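Local coordinates for MetRS related protein (Pyrococcus horikoshii, PDB 2CWP) that probably binds tRNA through an OB-fold domain, as in methionyl-tRNA synthetases that charge tRNA(Met) with methionine, at residues Lys29-Lys32 and Lys33-Lys36. Residues are numbered along the deposited sequence; the frame is centred on the assembly and turned at random.
Sequences KRTK and KLIK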
# COMPACT_ATOMS: atom_id res chain seq x y z
N LYS A 29 -0.49 -17.56 -2.12
CA LYS A 29 -0.47 -18.99 -1.80
C LYS A 29 0.64 -19.38 -0.82
O LYS A 29 1.78 -18.94 -0.94
CB LYS A 29 -0.30 -19.79 -3.08
CG LYS A 29 -1.09 -21.09 -3.11
CD LYS A 29 -0.64 -21.98 -4.27
CE LYS A 29 0.73 -22.58 -4.00
NZ LYS A 29 1.17 -23.53 -5.06
N ARG A 30 0.29 -20.23 0.14
CA ARG A 30 1.23 -20.71 1.15
C ARG A 30 1.74 -19.64 2.10
O ARG A 30 2.87 -19.70 2.57
CB ARG A 30 2.43 -21.39 0.46
CG ARG A 30 2.11 -22.79 -0.02
CD ARG A 30 3.24 -23.40 -0.84
NE ARG A 30 3.44 -22.68 -2.09
CZ ARG A 30 3.89 -23.24 -3.21
NH1 ARG A 30 4.18 -24.54 -3.24
NH2 ARG A 30 4.04 -22.50 -4.30
N THR A 31 0.89 -18.66 2.38
CA THR A 31 1.23 -17.59 3.31
C THR A 31 -0.00 -17.34 4.15
O THR A 31 -1.12 -17.62 3.72
CB THR A 31 1.60 -16.28 2.59
OG1 THR A 31 0.40 -15.58 2.22
CG2 THR A 31 2.40 -16.57 1.33
N LYS A 32 0.20 -16.82 5.35
CA LYS A 32 -0.91 -16.54 6.25
C LYS A 32 -1.19 -15.05 6.36
O LYS A 32 -2.31 -14.64 6.66
CB LYS A 32 -0.62 -17.11 7.64
CG LYS A 32 -0.45 -18.62 7.65
CD LYS A 32 -0.45 -19.15 9.07
CE LYS A 32 -0.32 -20.67 9.10
NZ LYS A 32 -0.40 -21.20 10.49
N LYS A 33 -0.17 -14.24 6.08
CA LYS A 33 -0.30 -12.79 6.19
C LYS A 33 -0.21 -12.01 4.88
O LYS A 33 -0.63 -10.86 4.83
CB LYS A 33 0.77 -12.24 7.13
CG LYS A 33 0.74 -12.77 8.53
CD LYS A 33 1.80 -12.06 9.34
CE LYS A 33 1.49 -12.12 10.83
NZ LYS A 33 2.44 -11.25 11.59
N LEU A 34 0.34 -12.62 3.84
CA LEU A 34 0.52 -11.89 2.59
C LEU A 34 -0.67 -11.76 1.67
O LEU A 34 -1.42 -12.70 1.48
CB LEU A 34 1.69 -12.49 1.79
CG LEU A 34 3.09 -12.48 2.43
CD1 LEU A 34 4.11 -12.76 1.33
CD2 LEU A 34 3.39 -11.15 3.07
N ILE A 35 -0.83 -10.57 1.12
CA ILE A 35 -1.90 -10.28 0.17
C ILE A 35 -1.30 -9.55 -1.03
O ILE A 35 -0.55 -8.58 -0.88
CB ILE A 35 -3.00 -9.38 0.77
CG1 ILE A 35 -3.65 -10.05 1.98
CG2 ILE A 35 -4.05 -9.08 -0.29
CD1 ILE A 35 -4.76 -9.26 2.58
N LYS A 36 -1.63 -10.03 -2.23
CA LYS A 36 -1.15 -9.40 -3.45
C LYS A 36 -2.22 -8.44 -3.93
O LYS A 36 -3.40 -8.80 -3.99
CB LYS A 36 -0.89 -10.44 -4.54
CG LYS A 36 -0.18 -9.86 -5.77
CD LYS A 36 0.20 -10.96 -6.77
CE LYS A 36 -0.86 -11.15 -7.84
NZ LYS A 36 -0.88 -10.00 -8.79
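Thr31 meets Leu34 across a turn, and their side chains cross at about a right angle. Thr31 touches with all three of its side-chain atoms. OG1 lies 3.4 Å from Leu34 CB, and Thr31 CB comes within 3.9 Å of the same Leu34 CB. Farther along, Thr31 CG2 brushes Leu34 CD1 at 4.2 Å. The torsions explain this division. OG1 of Thr31 sits between its own backbone N and carbonyl carbon (chi1 81°), turned in toward the backbone of Leu34, while CG2 lies beside the backbone N. Leu34 N gives a weak hydrogen bond to Thr31 OG1, 3.4 Å long and well bent, at 131° at the hydrogen. The stronger partner of this hydroxyl is Ile28 O, so OG1 links the start of the loop to its return. Replacing Thr31 by an alanine is likely to leave Ile28 O and Leu34 N without the hydroxyl and to open a gap beside Leu34 CB.

Lys32 and Lys33 form the bend; their CB bonds lead away from the neighbouring segment, and both chains run extended beyond CG. Lys33 CB and CG lie alongside the peptide carbon of Lys32, with CG 3.7 Å from Lys32 C. The carbonyl O of Lys32 accepts a hydrogen bond from Lys27 NZ.

The turn joins strand 17-27 to strand 35-40, an antiparallel pair in the putative tRNA-binding domain of the OB clan. Leu34 also rests on Val49 and, like Thr31, on Ser78. The chemistry is thus a small hydroxyl and aliphatic contact next to exposed lysines. Lys33 NZ has a long, weak ion pair with Asp54. The positive charge of the lysines is consistent with tRNA binding, though no RNA is bound here.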